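Local coordinates for protein aspartokinase (Clostridium acetobutylicum, PDB 3TVI) that probably catalyses the ATP-dependent phosphorylation of the beta-carboxyl group of L-aspartate, the first step toward threonine, methionine and lysine, and carries ACT domains that bind lysine, at residues I4-F9 with A197-D202; E131-A136 with N164-P169; E154-K159 with S193-G198. All coordinates share one frame; numbering follows the deposited sequence.

Contact 1 of 3, residues I4-F9 with A197-D202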
ATOM      1  N   ILE B   4      -6.837  -0.401  44.853  1.00 65.41           N
ATOM      2  CA  ILE B   4      -6.500   1.016  44.681  1.00 62.58           C
ATOM      3  C   ILE B   4      -6.944   1.474  43.287  1.00 60.21           C
ATOM      4  O   ILE B   4      -6.236   1.253  42.300  1.00 60.92           O
ATOM      5  CB  ILE B   4      -4.976   1.258  44.811  1.00 62.43           C
ATOM      6  CG1 ILE B   4      -4.477   0.905  46.209  1.00 64.07           C
ATOM      7  CG2 ILE B   4      -4.627   2.701  44.499  1.00 60.99           C
ATOM      8  CD1 ILE B   4      -4.443  -0.585  46.481  1.00 67.30           C
ATOM      9  N   VAL B   5      -8.122   2.088  43.205  1.00 57.58           N
ATOM     10  CA  VAL B   5      -8.609   2.663  41.957  1.00 54.22           C
ATOM     11  C   VAL B   5      -8.227   4.126  41.920  1.00 52.67           C
ATOM     12  O   VAL B   5      -8.216   4.786  42.942  1.00 55.51           O
ATOM     13  CB  VAL B   5     -10.136   2.584  41.839  1.00 53.71           C
ATOM     14  CG1 VAL B   5     -10.576   3.054  40.459  1.00 52.37           C
ATOM     15  CG2 VAL B   5     -10.629   1.172  42.104  1.00 54.13           C
ATOM     16  N   VAL B   6      -7.937   4.627  40.733  1.00 50.69           N
ATOM     17  CA  VAL B   6      -7.568   6.015  40.516  1.00 49.48           C
ATOM     18  C   VAL B   6      -8.527   6.577  39.491  1.00 49.08           C
ATOM     19  O   VAL B   6      -8.747   5.954  38.448  1.00 49.63           O
ATOM     20  CB  VAL B   6      -6.163   6.097  39.913  1.00 49.29           C
ATOM     21  CG1 VAL B   6      -5.842   7.507  39.432  1.00 48.32           C
ATOM     22  CG2 VAL B   6      -5.140   5.599  40.916  1.00 50.74           C
ATOM     23  N   THR B   7      -9.077   7.753  39.753  1.00 48.38           N
ATOM     24  CA  THR B   7     -10.143   8.282  38.918  1.00 48.32           C
ATOM     25  C   THR B   7      -9.742   9.573  38.246  1.00 48.03           C
ATOM     26  O   THR B   7      -9.082  10.401  38.863  1.00 49.43           O
ATOM     27  CB  THR B   7     -11.367   8.577  39.776  1.00 49.09           C
ATOM     28  OG1 THR B   7     -11.018   9.561  40.750  1.00 49.70           O
ATOM     29  CG2 THR B   7     -11.829   7.318  40.487  1.00 50.60           C
ATOM     30  N   LYS B   8     -10.135   9.745  36.983  1.00 47.33           N
ATOM     31  CA  LYS B   8     -10.034  11.041  36.325  1.00 47.54           C
ATOM     32  C   LYS B   8     -11.396  11.471  35.852  1.00 47.07           C
ATOM     33  O   LYS B   8     -12.169  10.649  35.377  1.00 47.08           O
ATOM     34  CB  LYS B   8      -9.110  11.026  35.103  1.00 48.72           C
ATOM     35  CG  LYS B   8      -9.586  12.037  34.049  1.00 49.81           C
ATOM     36  CD  LYS B   8      -8.602  12.373  32.951  1.00 50.54           C
ATOM     37  CE  LYS B   8      -9.184  13.464  32.050  1.00 50.31           C
ATOM     38  NZ  LYS B   8     -10.500  13.085  31.471  1.00 50.22           N
ATOM     39  N   PHE B   9     -11.649  12.776  35.924  1.00 47.01           N
ATOM     40  CA  PHE B   9     -12.883  13.370  35.436  1.00 46.76           C
ATOM     41  C   PHE B   9     -12.589  14.493  34.461  1.00 46.96           C
ATOM     42  O   PHE B   9     -11.736  15.333  34.717  1.00 48.85           O
ATOM     43  CB  PHE B   9     -13.677  13.882  36.614  1.00 46.78           C
ATOM     44  CG  PHE B   9     -14.074  12.800  37.551  1.00 47.18           C
ATOM     45  CD1 PHE B   9     -15.299  12.172  37.416  1.00 47.99           C
ATOM     46  CD2 PHE B   9     -13.201  12.368  38.529  1.00 47.22           C
ATOM     47  CE1 PHE B   9     -15.660  11.145  38.266  1.00 49.23           C
ATOM     48  CE2 PHE B   9     -13.551  11.345  39.387  1.00 48.45           C
ATOM     49  CZ  PHE B   9     -14.784  10.729  39.256  1.00 49.57           C
ATOM     50  N   ALA B 197       0.324   4.415  37.240  1.00 61.42           N
ATOM     51  CA  ALA B 197       1.652   3.824  37.153  1.00 62.53           C
ATOM     52  C   ALA B 197       2.446   4.016  38.444  1.00 64.74           C
ATOM     53  O   ALA B 197       2.973   3.055  39.001  1.00 66.99           O
ATOM     54  CB  ALA B 197       2.415   4.427  35.988  1.00 62.49           C
ATOM     55  N   GLY B 198       2.515   5.256  38.919  1.00 65.02           N
ATOM     56  CA  GLY B 198       3.331   5.601  40.081  1.00 66.39           C
ATOM     57  C   GLY B 198       2.844   5.024  41.398  1.00 68.00           C
ATOM     58  O   GLY B 198       3.640   4.757  42.303  1.00 70.55           O
ATOM     59  N   VAL B 199       1.534   4.844  41.516  1.00 67.51           N
ATOM     60  CA  VAL B 199       0.946   4.253  42.714  1.00 68.03           C
ATOM     61  C   VAL B 199       0.828   2.726  42.602  1.00 67.92           C
ATOM     62  O   VAL B 199       0.507   2.053  43.581  1.00 68.07           O
ATOM     63  CB  VAL B 199      -0.449   4.837  42.971  1.00 68.03           C
ATOM     64  CG1 VAL B 199      -1.394   4.482  41.827  1.00 67.55           C
ATOM     65  CG2 VAL B 199      -0.991   4.336  44.298  1.00 70.11           C
ATOM     66  N   ASN B 200       1.096   2.187  41.412  1.00 66.07           N
ATOM     67  CA  ASN B 200       0.836   0.783  41.118  1.00 65.87           C
ATOM     68  C   ASN B 200      -0.636   0.467  41.376  1.00 65.17           C
ATOM     69  O   ASN B 200      -0.968  -0.471  42.095  1.00 65.92           O
ATOM     70  CB  ASN B 200       1.760  -0.141  41.923  1.00 66.86           C
ATOM     71  CG  ASN B 200       3.224   0.072  41.601  1.00 66.92           C
ATOM     72  OD1 ASN B 200       3.623   0.067  40.437  1.00 66.38           O
ATOM     73  ND2 ASN B 200       4.038   0.246  42.633  1.00 67.46           N
ATOM     74  N   ALA B 201      -1.513   1.273  40.781  1.00 63.33           N
ATOM     75  CA  ALA B 201      -2.953   1.117  40.955  1.00 62.95           C
ATOM     76  C   ALA B 201      -3.444  -0.191  40.347  1.00 64.61           C
ATOM     77  O   ALA B 201      -2.741  -0.829  39.546  1.00 65.64           O
ATOM     78  CB  ALA B 201      -3.692   2.288  40.324  1.00 60.86           C
ATOM     79  N   ASP B 202      -4.660  -0.577  40.730  1.00 64.46           N
ATOM     80  CA  ASP B 202      -5.319  -1.774  40.188  1.00 63.50           C
ATOM     81  C   ASP B 202      -6.228  -1.477  39.010  1.00 59.57           C
ATOM     82  O   ASP B 202      -6.499  -2.352  38.192  1.00 57.84           O
ATOM     83  CB  ASP B 202      -6.159  -2.419  41.272  1.00 65.77           C
ATOM     84  CG  ASP B 202      -5.354  -2.777  42.457  1.00 68.93           C
ATOM     85  OD1 ASP B 202      -4.152  -2.451  42.457  1.00 71.61           O
ATOM     86  OD2 ASP B 202      -5.914  -3.375  43.390  1.00 74.29           O
TER

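Contact 2 of 3, residues E131-A136 with N164-P169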
ATOM      1  N   GLU B 131      -6.559  15.109  50.394  1.00 59.88           N
ATOM      2  CA  GLU B 131      -5.340  15.913  50.407  1.00 60.62           C
ATOM      3  C   GLU B 131      -5.023  16.485  49.033  1.00 58.85           C
ATOM      4  O   GLU B 131      -4.945  15.753  48.051  1.00 59.21           O
ATOM      5  CB  GLU B 131      -4.149  15.092  50.891  1.00 64.18           C
ATOM      6  CG  GLU B 131      -4.021  15.046  52.401  1.00 68.79           C
ATOM      7  CD  GLU B 131      -2.690  14.474  52.849  1.00 73.64           C
ATOM      8  OE1 GLU B 131      -1.632  15.060  52.506  1.00 75.95           O
ATOM      9  OE2 GLU B 131      -2.705  13.435  53.546  1.00 78.91           O
ATOM     10  N   PHE B 132      -4.839  17.798  48.963  1.00 57.97           N
ATOM     11  CA  PHE B 132      -4.445  18.427  47.716  1.00 56.65           C
ATOM     12  C   PHE B 132      -2.957  18.275  47.513  1.00 56.56           C
ATOM     13  O   PHE B 132      -2.170  18.635  48.381  1.00 56.83           O
ATOM     14  CB  PHE B 132      -4.768  19.913  47.698  1.00 56.83           C
ATOM     15  CG  PHE B 132      -4.300  20.593  46.454  1.00 56.72           C
ATOM     16  CD1 PHE B 132      -5.074  20.564  45.305  1.00 56.39           C
ATOM     17  CD2 PHE B 132      -3.064  21.217  46.412  1.00 57.03           C
ATOM     18  CE1 PHE B 132      -4.632  21.167  44.139  1.00 56.33           C
ATOM     19  CE2 PHE B 132      -2.614  21.820  45.247  1.00 57.16           C
ATOM     20  CZ  PHE B 132      -3.402  21.798  44.111  1.00 56.44           C
ATOM     21  N   ILE B 133      -2.581  17.773  46.343  1.00 56.75           N
ATOM     22  CA  ILE B 133      -1.182  17.617  45.976  1.00 57.27           C
ATOM     23  C   ILE B 133      -0.941  18.224  44.605  1.00 56.72           C
ATOM     24  O   ILE B 133      -1.343  17.650  43.603  1.00 57.19           O
ATOM     25  CB  ILE B 133      -0.796  16.136  45.927  1.00 57.24           C
ATOM     26  CG1 ILE B 133      -0.784  15.554  47.334  1.00 58.55           C
ATOM     27  CG2 ILE B 133       0.558  15.973  45.266  1.00 57.86           C
ATOM     28  CD1 ILE B 133      -0.343  14.109  47.379  1.00 60.19           C
ATOM     29  N   ASP B 134      -0.279  19.377  44.562  1.00 57.00           N
ATOM     30  CA  ASP B 134       0.000  20.049  43.299  1.00 56.55           C
ATOM     31  C   ASP B 134       0.746  19.094  42.388  1.00 55.86           C
ATOM     32  O   ASP B 134       1.503  18.255  42.853  1.00 55.06           O
ATOM     33  CB  ASP B 134       0.819  21.328  43.513  1.00 57.78           C
ATOM     34  CG  ASP B 134       0.828  22.237  42.284  1.00 58.06           C
ATOM     35  OD1 ASP B 134       1.228  21.785  41.195  1.00 59.18           O
ATOM     36  OD2 ASP B 134       0.451  23.418  42.399  1.00 58.37           O
ATOM     37  N   ALA B 135       0.492  19.221  41.090  1.00 56.50           N
ATOM     38  CA  ALA B 135       1.147  18.405  40.077  1.00 57.49           C
ATOM     39  C   ALA B 135       2.634  18.703  40.052  1.00 60.29           C
ATOM     40  O   ALA B 135       3.456  17.788  39.969  1.00 61.19           O
ATOM     41  CB  ALA B 135       0.548  18.691  38.713  1.00 55.88           C
ATOM     42  N   ALA B 136       2.967  19.990  40.154  1.00 62.26           N
ATOM     43  CA  ALA B 136       4.345  20.469  40.052  1.00 63.38           C
ATOM     44  C   ALA B 136       5.263  19.847  41.081  1.00 64.83           C
ATOM     45  O   ALA B 136       6.475  19.897  40.917  1.00 66.49           O
ATOM     46  CB  ALA B 136       4.390  21.986  40.168  1.00 63.22           C
ATOM     47  N   ASN B 164      -4.292   8.650  52.121  1.00 70.90           N
ATOM     48  CA  ASN B 164      -5.492   7.827  52.044  1.00 70.79           C
ATOM     49  C   ASN B 164      -6.314   8.227  50.811  1.00 68.39           C
ATOM     50  O   ASN B 164      -6.640   7.400  49.967  1.00 67.56           O
ATOM     51  CB  ASN B 164      -6.309   7.998  53.330  1.00 72.29           C
ATOM     52  CG  ASN B 164      -7.426   6.977  53.474  1.00 74.88           C
ATOM     53  OD1 ASN B 164      -7.745   6.238  52.535  1.00 76.93           O
ATOM     54  ND2 ASN B 164      -8.029   6.929  54.662  1.00 75.89           N
ATOM     55  N   LYS B 165      -6.620   9.513  50.712  1.00 67.12           N
ATOM     56  CA  LYS B 165      -7.395  10.060  49.607  1.00 65.03           C
ATOM     57  C   LYS B 165      -6.708  11.351  49.170  1.00 61.51           C
ATOM     58  O   LYS B 165      -6.423  12.206  50.008  1.00 62.16           O
ATOM     59  CB  LYS B 165      -8.839  10.332  50.062  1.00 66.89           C
ATOM     60  CG  LYS B 165      -9.831  10.585  48.933  1.00 68.19           C
ATOM     61  CD  LYS B 165     -11.140  11.214  49.406  1.00 70.30           C
ATOM     62  CE  LYS B 165     -12.151  10.183  49.893  1.00 73.01           C
ATOM     63  NZ  LYS B 165     -13.462  10.813  50.244  1.00 73.66           N
ATOM     64  N   ALA B 166      -6.435  11.492  47.876  1.00 57.65           N
ATOM     65  CA  ALA B 166      -5.689  12.644  47.387  1.00 56.19           C
ATOM     66  C   ALA B 166      -6.166  13.126  46.018  1.00 55.48           C
ATOM     67  O   ALA B 166      -6.356  12.316  45.108  1.00 55.34           O
ATOM     68  CB  ALA B 166      -4.209  12.308  47.337  1.00 55.07           C
ATOM     69  N   VAL B 167      -6.361  14.443  45.881  1.00 54.36           N
ATOM     70  CA  VAL B 167      -6.619  15.059  44.573  1.00 53.06           C
ATOM     71  C   VAL B 167      -5.294  15.505  43.996  1.00 53.32           C
ATOM     72  O   VAL B 167      -4.435  15.988  44.728  1.00 53.38           O
ATOM     73  CB  VAL B 167      -7.507  16.314  44.646  1.00 52.20           C
ATOM     74  CG1 VAL B 167      -7.616  16.962  43.272  1.00 50.52           C
ATOM     75  CG2 VAL B 167      -8.889  15.989  45.194  1.00 53.08           C
ATOM     76  N   ILE B 168      -5.141  15.339  42.684  1.00 53.91           N
ATOM     77  CA  ILE B 168      -3.913  15.696  41.974  1.00 54.55           C
ATOM     78  C   ILE B 168      -4.299  16.339  40.659  1.00 55.15           C
ATOM     79  O   ILE B 168      -4.812  15.647  39.776  1.00 54.74           O
ATOM     80  CB  ILE B 168      -3.056  14.461  41.636  1.00 54.29           C
ATOM     81  CG1 ILE B 168      -2.912  13.555  42.861  1.00 55.39           C
ATOM     82  CG2 ILE B 168      -1.702  14.904  41.110  1.00 53.35           C
ATOM     83  CD1 ILE B 168      -2.139  12.285  42.599  1.00 56.88           C
ATOM     84  N   PRO B 169      -4.040  17.653  40.509  1.00 56.05           N
ATOM     85  CA  PRO B 169      -4.522  18.363  39.329  1.00 55.89           C
ATOM     86  C   PRO B 169      -3.834  17.819  38.097  1.00 56.71           C
ATOM     87  O   PRO B 169      -2.828  17.119  38.213  1.00 58.57           O
ATOM     88  CB  PRO B 169      -4.139  19.814  39.605  1.00 56.00           C
ATOM     89  CG  PRO B 169      -2.914  19.709  40.438  1.00 56.67           C
ATOM     90  CD  PRO B 169      -3.032  18.437  41.239  1.00 56.64           C
TER

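Contact 3 of 3, residues E154-K159 with S193-G198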
ATOM      1  N   GLU B 154       8.829   7.799  41.764  1.00 80.49           N
ATOM      2  CA  GLU B 154       9.457   7.837  43.082  1.00 82.52           C
ATOM      3  C   GLU B 154       8.752   8.875  43.956  1.00 79.60           C
ATOM      4  O   GLU B 154       8.396   8.587  45.099  1.00 79.17           O
ATOM      5  CB  GLU B 154      10.961   8.144  42.961  1.00 87.71           C
ATOM      6  CG  GLU B 154      11.660   8.527  44.272  1.00 90.90           C
ATOM      7  CD  GLU B 154      13.186   8.401  44.214  1.00 94.37           C
ATOM      8  OE1 GLU B 154      13.735   8.005  43.153  1.00 92.78           O
ATOM      9  OE2 GLU B 154      13.839   8.693  45.245  1.00 95.41           O
ATOM     10  N   LYS B 155       8.536  10.066  43.396  1.00 75.94           N
ATOM     11  CA  LYS B 155       7.852  11.151  44.094  1.00 72.84           C
ATOM     12  C   LYS B 155       6.395  10.780  44.374  1.00 71.34           C
ATOM     13  O   LYS B 155       5.914  10.936  45.490  1.00 71.07           O
ATOM     14  CB  LYS B 155       7.940  12.448  43.287  1.00 69.86           C
ATOM     15  N   ILE B 156       5.705  10.260  43.366  1.00 71.22           N
ATOM     16  CA  ILE B 156       4.320   9.812  43.530  1.00 70.55           C
ATOM     17  C   ILE B 156       4.178   8.829  44.692  1.00 73.22           C
ATOM     18  O   ILE B 156       3.288   8.972  45.532  1.00 73.45           O
ATOM     19  CB  ILE B 156       3.779   9.159  42.244  1.00 68.10           C
ATOM     20  CG1 ILE B 156       3.500  10.225  41.186  1.00 66.30           C
ATOM     21  CG2 ILE B 156       2.509   8.383  42.540  1.00 68.01           C
ATOM     22  CD1 ILE B 156       3.166   9.668  39.820  1.00 66.00           C
ATOM     23  N   LYS B 157       5.058   7.836  44.739  1.00 75.56           N
ATOM     24  CA  LYS B 157       5.048   6.871  45.834  1.00 78.17           C
ATOM     25  C   LYS B 157       5.262   7.561  47.175  1.00 78.78           C
ATOM     26  O   LYS B 157       4.628   7.216  48.170  1.00 78.22           O
ATOM     27  CB  LYS B 157       6.129   5.808  45.622  1.00 80.59           C
ATOM     28  CG  LYS B 157       5.842   4.860  44.473  1.00 79.95           C
ATOM     29  CD  LYS B 157       6.947   3.830  44.308  1.00 80.98           C
ATOM     30  CE  LYS B 157       6.476   2.652  43.475  1.00 80.88           C
ATOM     31  NZ  LYS B 157       5.783   3.085  42.229  1.00 79.69           N
ATOM     32  N   GLU B 158       6.159   8.540  47.184  1.00 80.53           N
ATOM     33  CA  GLU B 158       6.492   9.275  48.399  1.00 83.53           C
ATOM     34  C   GLU B 158       5.312  10.154  48.819  1.00 81.24           C
ATOM     35  O   GLU B 158       4.864  10.091  49.958  1.00 80.83           O
ATOM     36  CB  GLU B 158       7.755  10.125  48.173  1.00 86.55           C
ATOM     37  CG  GLU B 158       8.686  10.240  49.375  1.00 90.92           C
ATOM     38  CD  GLU B 158       8.279  11.317  50.363  1.00 93.05           C
ATOM     39  OE1 GLU B 158       8.233  11.026  51.577  1.00 97.24           O
ATOM     40  OE2 GLU B 158       8.020  12.460  49.933  1.00 95.14           O
ATOM     41  N   LYS B 159       4.790  10.938  47.880  1.00 78.53           N
ATOM     42  CA  LYS B 159       3.785  11.960  48.181  1.00 76.95           C
ATOM     43  C   LYS B 159       2.328  11.507  48.048  1.00 76.20           C
ATOM     44  O   LYS B 159       1.472  11.980  48.805  1.00 76.39           O
ATOM     45  CB  LYS B 159       3.991  13.194  47.290  1.00 76.19           C
ATOM     46  CG  LYS B 159       4.777  14.335  47.928  1.00 77.26           C
ATOM     47  CD  LYS B 159       6.219  14.420  47.447  1.00 77.62           C
ATOM     48  CE  LYS B 159       6.815  15.798  47.716  1.00 77.34           C
ATOM     49  NZ  LYS B 159       6.662  16.220  49.135  1.00 77.06           N
ATOM     50  N   SER B 193      -3.001   8.456  33.926  1.00 53.95           N
ATOM     51  CA  SER B 193      -2.205   7.250  33.655  1.00 54.12           C
ATOM     52  C   SER B 193      -0.916   7.235  34.455  1.00 54.78           C
ATOM     53  O   SER B 193      -0.558   6.215  35.037  1.00 56.60           O
ATOM     54  CB  SER B 193      -1.869   7.154  32.172  1.00 53.99           C
ATOM     55  OG  SER B 193      -2.969   7.583  31.392  1.00 54.88           O
ATOM     56  N   ILE B 194      -0.226   8.373  34.481  1.00 54.19           N
ATOM     57  CA  ILE B 194       1.007   8.515  35.245  1.00 54.03           C
ATOM     58  C   ILE B 194       0.767   8.136  36.698  1.00 55.29           C
ATOM     59  O   ILE B 194       1.462   7.291  37.245  1.00 56.27           O
ATOM     60  CB  ILE B 194       1.543   9.957  35.187  1.00 53.55           C
ATOM     61  CG1 ILE B 194       2.017  10.291  33.765  1.00 53.70           C
ATOM     62  CG2 ILE B 194       2.673  10.143  36.186  1.00 53.50           C
ATOM     63  CD1 ILE B 194       2.545  11.698  33.589  1.00 53.85           C
ATOM     64  N   ILE B 195      -0.236   8.745  37.316  1.00 55.82           N
ATOM     65  CA  ILE B 195      -0.489   8.509  38.729  1.00 57.62           C
ATOM     66  C   ILE B 195      -0.711   7.032  38.996  1.00 60.32           C
ATOM     67  O   ILE B 195      -0.173   6.488  39.961  1.00 63.27           O
ATOM     68  CB  ILE B 195      -1.714   9.282  39.241  1.00 57.09           C
ATOM     69  CG1 ILE B 195      -1.427  10.789  39.291  1.00 57.06           C
ATOM     70  CG2 ILE B 195      -2.106   8.784  40.623  1.00 56.98           C
ATOM     71  CD1 ILE B 195      -0.225  11.167  40.131  1.00 58.02           C
ATOM     72  N   SER B 196      -1.508   6.393  38.141  1.00 60.82           N
ATOM     73  CA  SER B 196      -1.799   4.967  38.271  1.00 60.99           C
ATOM     74  C   SER B 196      -0.493   4.178  38.267  1.00 62.93           C
ATOM     75  O   SER B 196      -0.224   3.392  39.185  1.00 64.74           O
ATOM     76  CB  SER B 196      -2.696   4.501  37.126  1.00 60.06           C
ATOM     77  OG  SER B 196      -3.682   5.473  36.819  1.00 58.79           O
ATOM     78  N   ALA B 197       0.324   4.415  37.240  1.00 61.42           N
ATOM     79  CA  ALA B 197       1.652   3.824  37.153  1.00 62.53           C
ATOM     80  C   ALA B 197       2.446   4.016  38.444  1.00 64.74           C
ATOM     81  O   ALA B 197       2.973   3.055  39.001  1.00 66.99           O
ATOM     82  CB  ALA B 197       2.415   4.427  35.988  1.00 62.49           C
ATOM     83  N   GLY B 198       2.515   5.256  38.919  1.00 65.02           N
ATOM     84  CA  GLY B 198       3.331   5.601  40.081  1.00 66.39           C
ATOM     85  C   GLY B 198       2.844   5.024  41.398  1.00 68.00           C
ATOM     86  O   GLY B 198       3.640   4.757  42.303  1.00 70.55           O
TER

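Contact 1 of 3, residues I4-F9 with A197-D202
V6 and V199 meet tip to tip at the apolar centre of this contact, where the first strand of the amino acid kinase domain passes the end of a helix. V6 CG2, anti to its own carbonyl carbon, lies 4.0 Å from V199 CG1, and the same methyl sits 3.7 Å from A201 CB, so one branch of V6 serves two partners. V199 CG1 takes the crowded position between backbone N and carbonyl carbon (chi1 63°), which leaves CG2 anti to N and directed at I4. There the two side chains cross obliquely, with I4 CG2 4.0 Å from V199 CG2.

Between helix and polar edge the chain turns at N200, whose positive phi (56°) ends the helix in a Schellman motif and brings A201 and D202 alongside I4. The edge is then closed by backbone: D202 N donates to I4 O at 2.9 Å, a fairly straight bond (164°) lying in the carbonyl plane. The D202 carboxylate reaches the backbone of I4 as well, its OD2 accepting a weak bond from I4 N at 3.4 Å.

Beyond I4 the polar pairing passes into the parallel part of the mixed main sheet, where V6 bonds through its backbone to L203 and E205 of strand 203-208. Strand 33-38 flanks strand 5-9 on its other edge, while helix 187-199 packs across the face that carries V6, through I195 and S196.

Contact 2 of 3, residues E131-A136 with N164-P169
Strands 131-132 and 166-167 are the parallel pair of a beta-alpha-beta unit whose connecting helix is 149-159, and they form one margin of the main sheet in the amino acid kinase domain. F132 and V167 share one face of the sheet, E131 and A166 the other. With its ring carried anti to the backbone N (chi1 177°), F132 extends along the strand direction rather than across to V167, and its CZ reaches P169 CG at 4.3 Å. Helix 109-127 packs on that face, Y118 setting its ring almost perpendicular to that of F132. I133 instead sends CG1 beside its own backbone N (chi1 -70°), so that CD1 comes 4.3 Å from A166 CB.

Three backbone bonds hold the strands in register: E131 N to K165 O, V167 N to E131 O, and I133 N to V167 O. The first two donors stand above the carbonyl plane, whereas I133 N approaches V167 O nearly along the C=O axis, at 3.0 Å. E131 O also receives a CA-H contact from A166.

Past the strands P169 packs against the next turn. Its CG lies 4.0 Å from A135 CB, and its side chain is about 4 Å from that of E117, a predicted substrate-binding residue. The turn itself is an Asx turn: D134 OD1, also bonded to Y172 OH, accepts A136 N at 2.7 Å through its anti lone pair.

Contact 3 of 3, residues E154-K159 with S193-G198
Two helices of the amino acid kinase domain, 149-159 and 187-199, cross here at -73°, the axes of their short segments 9.0 Å apart at closest approach. The crossing illustrates how one branched side chain can serve a helix interface when the partner helix presents a glycine. I156 is that side chain, and its two branches do different work. I156 CG2, anti to the backbone N, lies over the main chain of G198, 3.6 Å from G198 C. The other branch runs from CG1, anti to the carbonyl carbon, out to CD1 in an extended chain. This tip passes G198 where a CB would otherwise project and ends against two consecutive isoleucines. I156 CD1 meets I194 CG2 at 3.7 Å, the side chains crossing at about a right angle, and I195 CD1 at 3.7 Å, where the crossing is oblique.

Around this apolar first shell, further side chains pack against the isoleucines. V138 touches I156, F147 and Y153 touch I194, and I168 touches I195, so the packing runs on into the end of the beta-alpha-beta unit to which helix 149-159 belongs.

Farther out, the chemistry changes at K157. Its side chain starts off beside the interface, but stays extended through chi3 and then bends at chi4 (48°), which turns the ammonium back toward the C-terminal end of helix 187-199. A positive charge there would be expected to interact favourably with the helix dipole. The amine stands 41° out of the carbonyl plane as K157 NZ donates to G198 O at 2.7 Å.

In the fold
All three contacts lie within the amino acid kinase domain and are largely buried, but each has a polar or partly exposed margin. Contacts 1 and 2 reach the same sheet without touching: contact 2 joins two strands by regular parallel pairing at its margin, while contact 1 joins an inner strand to the end of a helix and the turn after it, with only a short polar edge. Contact 3 involves no strand and relies on apolar helix packing and one lysine. It bridges the others, sharing A197 and G198 with contact 1, whose A201 N probably bonds to S196 O, and meeting contact 2 where I133 packs on K159.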